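Local structure of glutathione S-transferase (2YCD) at residues Ala88-Ile93 with Ala113-Ala118; Ala109-Trp114 with Ser175-Leu180; Gln152-Leu157 with Ser191-Asp196. The protein probably conjugates glutathione to electrophilic compounds, possibly including herbicides, as a dimeric bacterial member of the glutathione S-transferase superfamily. All coordinates share one frame; numbering follows the deposited sequence. Where two conformers were deposited one is given.

Interaction 1: residues Ala88-Ile93 with Ala113-Ala118; sequences AIVMHI and AWMFAA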
loop_
_atom_site.group_PDB
_atom_site.type_symbol
_atom_site.label_atom_id
_atom_site.label_comp_id
_atom_site.label_asym_id
_atom_site.label_seq_id
_atom_site.Cartn_x
_atom_site.Cartn_y
_atom_site.Cartn_z
ATOM N N ALA A 88 -7.194 -0.645 4.578
ATOM C CA ALA A 88 -8.327 -1.550 4.426
ATOM C C ALA A 88 -9.461 -1.226 5.395
ATOM O O ALA A 88 -10.639 -1.469 5.105
ATOM C CB ALA A 88 -7.877 -2.983 4.634
ATOM N N ILE A 89 -9.108 -0.695 6.560
ATOM C CA ILE A 89 -10.098 -0.278 7.550
ATOM C C ILE A 89 -10.851 0.947 7.026
ATOM O O ILE A 89 -12.088 0.988 7.035
ATOM C CB ILE A 89 -9.431 -0.020 8.923
ATOM C CG1 ILE A 89 -8.866 -1.328 9.506
ATOM C CG2 ILE A 89 -10.464 0.584 9.903
ATOM C CD1 ILE A 89 -7.876 -1.085 10.656
ATOM N N VAL A 90 -10.110 1.932 6.528
ATOM C CA VAL A 90 -10.726 3.070 5.853
ATOM C C VAL A 90 -11.586 2.622 4.675
ATOM O O VAL A 90 -12.730 3.076 4.549
ATOM C CB VAL A 90 -9.672 4.108 5.451
ATOM C CG1 VAL A 90 -10.267 5.173 4.541
ATOM C CG2 VAL A 90 -9.056 4.748 6.714
ATOM N N MET A 91 -11.103 1.667 3.877
ATOM C CA MET A 91 -11.900 1.143 2.767
ATOM C C MET A 91 -13.238 0.581 3.245
ATOM O O MET A 91 -14.292 0.879 2.687
ATOM C CB MET A 91 -11.121 0.060 2.014
ATOM C CG MET A 91 -11.828 -0.419 0.760
ATOM S SD MET A 91 -11.835 0.825 -0.541
ATOM C CE MET A 91 -10.234 0.530 -1.275
ATOM N N HIS A 92 -13.190 -0.248 4.282
ATOM C CA HIS A 92 -14.400 -0.865 4.826
ATOM C C HIS A 92 -15.412 0.156 5.320
ATOM O O HIS A 92 -16.618 0.045 5.027
ATOM C CB HIS A 92 -14.036 -1.851 5.945
ATOM C CG HIS A 92 -15.220 -2.488 6.608
ATOM N ND1 HIS A 92 -15.984 -3.455 5.992
ATOM C CD2 HIS A 92 -15.771 -2.288 7.828
ATOM C CE1 HIS A 92 -16.945 -3.841 6.815
ATOM N NE2 HIS A 92 -16.847 -3.141 7.928
ATOM N N ILE A 93 -14.936 1.143 6.062
ATOM C CA ILE A 93 -15.790 2.231 6.532
ATOM C C ILE A 93 -16.424 2.952 5.335
ATOM O O ILE A 93 -17.638 3.214 5.326
ATOM C CB ILE A 93 -14.974 3.212 7.402
ATOM C CG1 ILE A 93 -14.507 2.502 8.680
ATOM C CG2 ILE A 93 -15.815 4.461 7.775
ATOM C CD1 ILE A 93 -13.344 3.196 9.424
ATOM N N ALA A 113 -7.769 3.964 -6.786
ATOM C CA ALA A 113 -6.404 4.185 -7.261
ATOM C C ALA A 113 -5.627 5.162 -6.350
ATOM O O ALA A 113 -4.479 4.897 -5.974
ATOM C CB ALA A 113 -6.394 4.662 -8.728
ATOM N N TRP A 114 -6.249 6.286 -5.995
ATOM C CA TRP A 114 -5.564 7.276 -5.172
ATOM C C TRP A 114 -5.364 6.811 -3.730
ATOM O O TRP A 114 -4.378 7.195 -3.105
ATOM C CB TRP A 114 -6.271 8.648 -5.254
ATOM C CG TRP A 114 -5.882 9.368 -6.522
ATOM C CD1 TRP A 114 -6.666 9.591 -7.611
ATOM C CD2 TRP A 114 -4.586 9.892 -6.839
ATOM N NE1 TRP A 114 -5.940 10.264 -8.585
ATOM C CE2 TRP A 114 -4.661 10.460 -8.124
ATOM C CE3 TRP A 114 -3.390 9.991 -6.132
ATOM C CZ2 TRP A 114 -3.554 11.072 -8.739
ATOM C CZ3 TRP A 114 -2.287 10.591 -6.746
ATOM C CH2 TRP A 114 -2.385 11.138 -8.021
ATOM N N MET A 115 -6.261 5.972 -3.209
ATOM C CA MET A 115 -6.026 5.338 -1.895
ATOM C C MET A 115 -4.744 4.497 -1.922
ATOM O O MET A 115 -3.879 4.623 -1.042
ATOM C CB MET A 115 -7.227 4.477 -1.471
ATOM C CG MET A 115 -8.503 5.302 -1.211
ATOM S SD MET A 115 -9.955 4.266 -0.928
ATOM C CE MET A 115 -9.553 3.605 0.697
ATOM N N PHE A 116 -4.609 3.655 -2.939
ATOM C CA PHE A 116 -3.377 2.884 -3.102
ATOM C C PHE A 116 -2.152 3.750 -3.367
ATOM O O PHE A 116 -1.071 3.466 -2.854
ATOM C CB PHE A 116 -3.531 1.788 -4.166
ATOM C CG PHE A 116 -4.272 0.555 -3.680
ATOM C CD1 PHE A 116 -5.662 0.482 -3.739
ATOM C CD2 PHE A 116 -3.581 -0.522 -3.168
ATOM C CE1 PHE A 116 -6.343 -0.661 -3.304
ATOM C CE2 PHE A 116 -4.241 -1.664 -2.720
ATOM C CZ PHE A 116 -5.635 -1.731 -2.785
ATOM N N ALA A 117 -2.301 4.814 -4.156
ATOM C CA ALA A 117 -1.168 5.698 -4.427
ATOM C C ALA A 117 -0.653 6.378 -3.163
ATOM O O ALA A 117 0.555 6.518 -2.972
ATOM C CB ALA A 117 -1.541 6.745 -5.462
ATOM N N ALA A 118 -1.559 6.820 -2.306
ATOM C CA ALA A 118 -1.147 7.416 -1.040
ATOM C C ALA A 118 -0.232 6.457 -0.297
ATOM O O ALA A 118 0.789 6.866 0.253
ATOM C CB ALA A 118 -2.380 7.754 -0.173
#

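Interaction 2: residues Ala109-Trp114 with Ser175-Leu180; sequences ARTVAW and SAADIL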
loop_
_atom_site.group_PDB
_atom_site.type_symbol
_atom_site.label_atom_id
_atom_site.label_comp_id
_atom_site.label_asym_id
_atom_site.label_seq_id
_atom_site.Cartn_x
_atom_site.Cartn_y
_atom_site.Cartn_z
ATOM N N ALA A 109 -13.563 3.813 -8.905
ATOM C CA ALA A 109 -12.342 3.089 -9.226
ATOM C C ALA A 109 -11.131 4.012 -9.167
ATOM O O ALA A 109 -10.054 3.603 -8.704
ATOM C CB ALA A 109 -12.477 2.423 -10.608
ATOM N N ARG A 110 -11.276 5.248 -9.640
ATOM C CA ARG A 110 -10.177 6.198 -9.563
ATOM C C ARG A 110 -9.885 6.630 -8.118
ATOM O O ARG A 110 -8.725 6.878 -7.762
ATOM C CB ARG A 110 -10.439 7.415 -10.452
ATOM C CG ARG A 110 -10.548 7.033 -11.929
ATOM C CD ARG A 110 -10.330 8.244 -12.818
ATOM N NE ARG A 110 -11.368 9.246 -12.597
ATOM C CZ ARG A 110 -12.508 9.309 -13.283
ATOM N NH1 ARG A 110 -12.753 8.433 -14.250
ATOM N NH2 ARG A 110 -13.403 10.253 -13.008
ATOM N N THR A 111 -10.917 6.713 -7.283
ATOM C CA THR A 111 -10.728 7.037 -5.873
ATOM C C THR A 111 -9.887 5.938 -5.218
ATOM O O THR A 111 -8.944 6.224 -4.464
ATOM C CB THR A 111 -12.084 7.183 -5.168
ATOM O OG1 THR A 111 -12.848 8.201 -5.833
ATOM C CG2 THR A 111 -11.892 7.607 -3.710
ATOM N N VAL A 112 -10.209 4.683 -5.518
ATOM C CA VAL A 112 -9.436 3.559 -4.996
ATOM C C VAL A 112 -7.984 3.612 -5.513
ATOM O O VAL A 112 -7.044 3.345 -4.745
ATOM C CB VAL A 112 -10.141 2.215 -5.341
ATOM C CG1 VAL A 112 -9.263 1.011 -5.017
ATOM C CG2 VAL A 112 -11.485 2.127 -4.605
ATOM N N ALA A 113 -7.769 3.964 -6.786
ATOM C CA ALA A 113 -6.404 4.185 -7.261
ATOM C C ALA A 113 -5.627 5.162 -6.350
ATOM O O ALA A 113 -4.479 4.897 -5.974
ATOM C CB ALA A 113 -6.394 4.662 -8.728
ATOM N N TRP A 114 -6.249 6.286 -5.995
ATOM C CA TRP A 114 -5.564 7.276 -5.172
ATOM C C TRP A 114 -5.364 6.811 -3.730
ATOM O O TRP A 114 -4.378 7.195 -3.105
ATOM C CB TRP A 114 -6.271 8.648 -5.254
ATOM C CG TRP A 114 -5.882 9.368 -6.522
ATOM C CD1 TRP A 114 -6.666 9.591 -7.611
ATOM C CD2 TRP A 114 -4.586 9.892 -6.839
ATOM N NE1 TRP A 114 -5.940 10.264 -8.585
ATOM C CE2 TRP A 114 -4.661 10.460 -8.124
ATOM C CE3 TRP A 114 -3.390 9.991 -6.132
ATOM C CZ2 TRP A 114 -3.554 11.072 -8.739
ATOM C CZ3 TRP A 114 -2.287 10.591 -6.746
ATOM C CH2 TRP A 114 -2.385 11.138 -8.021
ATOM N N SER A 175 -12.840 12.533 -0.355
ATOM C CA SER A 175 -12.971 11.072 -0.319
ATOM C C SER A 175 -11.999 10.401 0.635
ATOM O O SER A 175 -11.096 11.035 1.211
ATOM C CB SER A 175 -12.750 10.480 -1.721
ATOM O OG SER A 175 -11.368 10.450 -2.031
ATOM N N ALA A 176 -12.175 9.090 0.783
ATOM C CA ALA A 176 -11.215 8.280 1.517
ATOM C C ALA A 176 -9.787 8.420 0.983
ATOM O O ALA A 176 -8.829 8.247 1.747
ATOM C CB ALA A 176 -11.641 6.824 1.499
ATOM N N ALA A 177 -9.621 8.724 -0.309
ATOM C CA ALA A 177 -8.268 8.927 -0.821
ATOM C C ALA A 177 -7.617 10.141 -0.163
ATOM O O ALA A 177 -6.417 10.135 0.129
ATOM C CB ALA A 177 -8.267 9.080 -2.358
ATOM N N ASP A 178 -8.406 11.197 0.056
ATOM C CA ASP A 178 -7.846 12.388 0.668
ATOM C C ASP A 178 -7.477 12.142 2.122
ATOM O O ASP A 178 -6.462 12.652 2.601
ATOM C CB ASP A 178 -8.794 13.591 0.522
ATOM C CG ASP A 178 -9.140 13.869 -0.920
ATOM O OD1 ASP A 178 -8.244 14.266 -1.701
ATOM O OD2 ASP A 178 -10.319 13.656 -1.253
ATOM N N ILE A 179 -8.286 11.361 2.825
ATOM C CA ILE A 179 -7.938 11.005 4.204
ATOM C C ILE A 179 -6.563 10.333 4.238
ATOM O O ILE A 179 -5.672 10.738 5.006
ATOM C CB ILE A 179 -8.997 10.092 4.833
ATOM C CG1 ILE A 179 -10.324 10.853 5.023
ATOM C CG2 ILE A 179 -8.473 9.486 6.150
ATOM C CD1 ILE A 179 -11.434 9.993 5.661
ATOM N N LEU A 180 -6.376 9.311 3.408
ATOM C CA LEU A 180 -5.109 8.575 3.431
ATOM C C LEU A 180 -3.943 9.433 2.952
ATOM O O LEU A 180 -2.853 9.437 3.562
ATOM C CB LEU A 180 -5.215 7.289 2.608
ATOM C CG LEU A 180 -6.185 6.244 3.176
ATOM C CD1 LEU A 180 -6.355 5.105 2.176
ATOM C CD2 LEU A 180 -5.726 5.715 4.551
#

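Interaction 3: residues Gln152-Leu157 with Ser191-Asp196; sequences QLLKRL and SGILKD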
loop_
_atom_site.group_PDB
_atom_site.type_symbol
_atom_site.label_atom_id
_atom_site.label_comp_id
_atom_site.label_asym_id
_atom_site.label_seq_id
_atom_site.Cartn_x
_atom_site.Cartn_y
_atom_site.Cartn_z
ATOM N N GLN A 152 14.780 11.702 -4.241
ATOM C CA GLN A 152 13.672 10.877 -4.713
ATOM C C GLN A 152 12.320 11.385 -4.191
ATOM O O GLN A 152 11.311 11.371 -4.918
ATOM C CB GLN A 152 13.891 9.414 -4.326
ATOM C CG GLN A 152 12.761 8.508 -4.753
ATOM C CD GLN A 152 12.522 8.526 -6.262
ATOM O OE1 GLN A 152 11.416 8.814 -6.723
ATOM N NE2 GLN A 152 13.557 8.212 -7.031
ATOM N N LEU A 153 12.298 11.851 -2.941
ATOM C CA LEU A 153 11.078 12.421 -2.378
ATOM C C LEU A 153 10.623 13.689 -3.121
ATOM O O LEU A 153 9.445 13.836 -3.478
ATOM C CB LEU A 153 11.238 12.693 -0.868
ATOM C CG LEU A 153 10.090 13.460 -0.221
ATOM C CD1 LEU A 153 8.786 12.681 -0.342
ATOM C CD2 LEU A 153 10.420 13.739 1.235
ATOM N N LEU A 154 11.556 14.609 -3.365
ATOM C CA LEU A 154 11.199 15.845 -4.050
ATOM C C LEU A 154 10.657 15.579 -5.454
ATOM O O LEU A 154 9.733 16.249 -5.893
ATOM C CB LEU A 154 12.390 16.815 -4.086
ATOM C CG LEU A 154 12.938 17.229 -2.716
ATOM C CD1 LEU A 154 14.062 18.267 -2.847
ATOM C CD2 LEU A 154 11.833 17.752 -1.829
ATOM N N LYS A 155 11.202 14.579 -6.135
ATOM C CA LYS A 155 10.690 14.183 -7.441
ATOM C C LYS A 155 9.221 13.715 -7.358
ATOM O O LYS A 155 8.388 14.117 -8.165
ATOM C CB LYS A 155 11.600 13.111 -8.049
ATOM C CG LYS A 155 11.148 12.611 -9.406
ATOM C CD LYS A 155 12.211 11.726 -10.041
ATOM C CE LYS A 155 11.775 11.238 -11.419
ATOM N NZ LYS A 155 10.618 10.294 -11.351
ATOM N N ARG A 156 8.904 12.876 -6.375
ATOM C CA ARG A 156 7.524 12.422 -6.192
ATOM C C ARG A 156 6.579 13.561 -5.810
ATOM O O ARG A 156 5.434 13.595 -6.257
ATOM C CB ARG A 156 7.451 11.319 -5.128
ATOM C CG ARG A 156 8.042 10.008 -5.578
ATOM C CD ARG A 156 7.152 9.276 -6.585
ATOM N NE ARG A 156 7.781 8.021 -6.969
ATOM C CZ ARG A 156 8.314 7.765 -8.157
ATOM N NH1 ARG A 156 8.287 8.671 -9.127
ATOM N NH2 ARG A 156 8.868 6.576 -8.379
ATOM N N LEU A 157 7.050 14.500 -4.990
ATOM C CA LEU A 157 6.240 15.657 -4.640
ATOM C C LEU A 157 6.031 16.596 -5.838
ATOM O O LEU A 157 4.944 17.126 -6.019
ATOM C CB LEU A 157 6.834 16.416 -3.443
ATOM C CG LEU A 157 6.916 15.626 -2.123
ATOM C CD1 LEU A 157 7.580 16.450 -1.033
ATOM C CD2 LEU A 157 5.537 15.181 -1.637
ATOM N N SER A 191 9.424 18.646 8.878
ATOM C CA SER A 191 10.588 18.848 8.011
ATOM C C SER A 191 10.536 20.194 7.291
ATOM O O SER A 191 11.562 20.702 6.845
ATOM C CB SER A 191 10.674 17.726 6.980
ATOM O OG SER A 191 9.688 17.885 5.964
ATOM N N GLY A 192 9.341 20.758 7.156
ATOM C CA GLY A 192 9.157 22.007 6.432
ATOM C C GLY A 192 9.166 21.859 4.916
ATOM O O GLY A 192 8.959 22.834 4.185
ATOM N N ILE A 193 9.378 20.637 4.434
ATOM C CA ILE A 193 9.470 20.394 2.993
ATOM C C ILE A 193 8.239 20.855 2.202
ATOM O O ILE A 193 8.356 21.325 1.066
ATOM C CB ILE A 193 9.786 18.903 2.703
ATOM C CG1 ILE A 193 11.236 18.603 3.097
ATOM C CG2 ILE A 193 9.553 18.573 1.234
ATOM C CD1 ILE A 193 11.580 17.128 3.135
ATOM N N LEU A 194 7.057 20.742 2.792
ATOM C CA LEU A 194 5.839 21.121 2.073
ATOM C C LEU A 194 5.703 22.619 1.813
ATOM O O LEU A 194 4.903 23.032 0.979
ATOM C CB LEU A 194 4.598 20.607 2.790
ATOM C CG LEU A 194 4.486 19.087 2.787
ATOM C CD1 LEU A 194 3.322 18.665 3.660
ATOM C CD2 LEU A 194 4.335 18.553 1.352
ATOM N N LYS A 195 6.467 23.437 2.525
ATOM C CA LYS A 195 6.437 24.879 2.274
ATOM C C LYS A 195 6.885 25.192 0.844
ATOM O O LYS A 195 6.519 26.223 0.283
ATOM C CB LYS A 195 7.305 25.629 3.290
ATOM C CG LYS A 195 6.863 25.444 4.741
ATOM C CD LYS A 195 7.905 25.975 5.719
ATOM C CE LYS A 195 8.062 27.485 5.609
ATOM N NZ LYS A 195 8.963 28.029 6.666
ATOM N N ASP A 196 7.665 24.294 0.252
ATOM C CA ASP A 196 8.126 24.480 -1.116
ATOM C C ASP A 196 7.128 23.971 -2.155
ATOM O O ASP A 196 7.379 24.057 -3.353
ATOM C CB ASP A 196 9.489 23.816 -1.324
ATOM C CG ASP A 196 10.600 24.545 -0.598
ATOM O OD1 ASP A 196 10.564 25.794 -0.571
ATOM O OD2 ASP A 196 11.500 23.871 -0.051
#

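Interaction 1: residues Ala88-Ile93 with Ala113-Ala118
Met91 and Met115 meet through the ends of their side chains, CE to CE at 3.7 Å, so that two unbranched thioether chains bridge backbones whose CA atoms stay 8.6 Å apart. Met115 sets out with CG anti to its carbonyl carbon, runs on extended and bends only at the last torsion (chi3 71°), which turns its methyl toward Met91. Met91 starts with CG anti to the backbone N (chi1 -174°) and bends at both following torsions, folding SD and CE against the same methyl; the two sulfurs, Met91 SD and Met115 SD, are 3.9 Å apart. Met91 was modelled in two conformers, so these details hold for one of them. On the flank, Val90 CG1 touches Met115 CE at 4.2 Å. Long, flexible methionines suit a gap too wide for short residues, and all three contributing side chains are buried and apolar. The contact joins helix 86-96, the last of the thioredoxin-like domain, to helix 105-135 of the helical C-terminal domain. Helix 176-185 closes one flank, with Ala176 on Val90 and Leu180 on Met115, while the far side of helix 86-96, through Ile89, lies on strand 81-84 and helix 35-45.

Interaction 2: residues Ala109-Trp114 with Ser175-Leu180
Trp114 and Ala177 make the apolar part of this contact: Trp114 CB lies 3.5 Å from Ala177 CB, while the indole beyond leads away from 175-180 and packs on Met181, one turn further along the same helix. Their CA atoms are 5.4 Å apart, a very close approach for two helices, and one that alanine suits because a lone methyl needs so little room. That methyl also rests on backbone, with Ala177 CB 3.6 Å from Thr111 O. One turn back, Thr111 meets the start of the helix with its methyl, CG2 lying 3.3 Å from Ser175 OG and 3.6 Å from Ser175 CB. The branched residue divides its work: CG2, anti to the backbone N, faces Ser175, while OG1 hydrogen-bonds to Arg107 O in its own helix and so has its polarity satisfied in a buried place.

The polar part lies within 175-180. Ser175 and Asp178 form a capping box, the S/T-x-x-D signature familiar at the start of this helix in the glutathione transferase fold. Ser175 is the N-cap; its chi1 of 77° sets OG between the backbone N and the carbonyl carbon, where it accepts from Ala177 N at 3.0 Å. In return Ser175 N donates to Asp178 OD2 over 2.9 Å, with an N-H...O angle of 143°, the oxygen accepting through its anti lone pair. The short hydroxyl and carboxylate thus satisfy amides at the helix start that lack helical acceptors, and a carboxylate at this N-terminal helix end is probably favoured by the helix dipole. The other oxygen, Asp178 OD1, hydrogen-bonds with Leu170 N and Tyr203 OH, tying the cap to the preceding loop and to helix 198-208. From the second subunit, Phe84 meets the Trp114 ring edge-to-face.

Interaction 3: residues Gln152-Leu157 with Ser191-Asp196
Leu154 and Ile193 have CA atoms 8.6 Å apart, and Leu157 and Leu194 are spaced almost equally, so a regular helical turn and a short 3-10 segment face each other at a distance that side chains must fill. Segment 152-157 is a run of helix 142-164. Segment 191-196 passes through Gly192, whose positive phi (78°) is easily adopted without a side chain, and then winds into the 3-10 turns of 193-196, where Lys195 N bonds to Gly192 O at 3.1 Å. An ST turn prepares this winding: Ser191 OG accepts from Ile193 N at 3.2 Å, nearly straight at 165°. The same hydroxyl donates to Leu188 O, so the serine links Leu188, in the loop after helix 176-185, to the start of the 3-10 segment.

Ile193 carries most of the contact on its side, and its beta branch lets it reach three leucines. CG2, anti to the backbone N, meets two of them: Leu157 CD1 at 3.7 Å, the two chains crossing at about a right angle, and Leu154 CD2 at 3.9 Å. The other branch ends in Ile193 CD1, which meets Leu153 CD2 tip to tip at 4.1 Å. Leu153, with CG anti to the backbone N (chi1 172°), points its CD2 at this methyl. Positions 153, 154 and 157 lie on one face of the helix, and leucine suits each by presenting a forked methyl end to the isoleucine.

Phe129 of helix 105-135 packs on both Leu153 and Ile193, and Tyr197 on Leu154 and Leu157. The contact lies within the all-helical C-terminal domain of the glutathione transferase fold, where the loop between helices 176-185 and 198-208 packs against helix 142-164.

How the interactions relate
Interactions 1 and 2 form one continuous patch: their centres are 6 Å apart, they share Ala113 and Trp114 on helix 105-135, and Met115 CG lies 3.7 Å from Ala177 CA, as Val90 CG1 does from Ala176 CB. Together they join helices 86-96, 105-135 and 176-185 across the boundary between the two domains, and both reach the second subunit. Interaction 3 is separate, its centre 23 Å from that of interaction 1 and 21 Å from that of interaction 2, within the C-terminal domain. None of the touching side chains lines the glutathione-conjugate pocket: a bound S-(p-nitrobenzyl)glutathione lies about 9 Å from the side chain of Val90, about 10 Å from that of Trp114 and about 14 Å from that of Leu153.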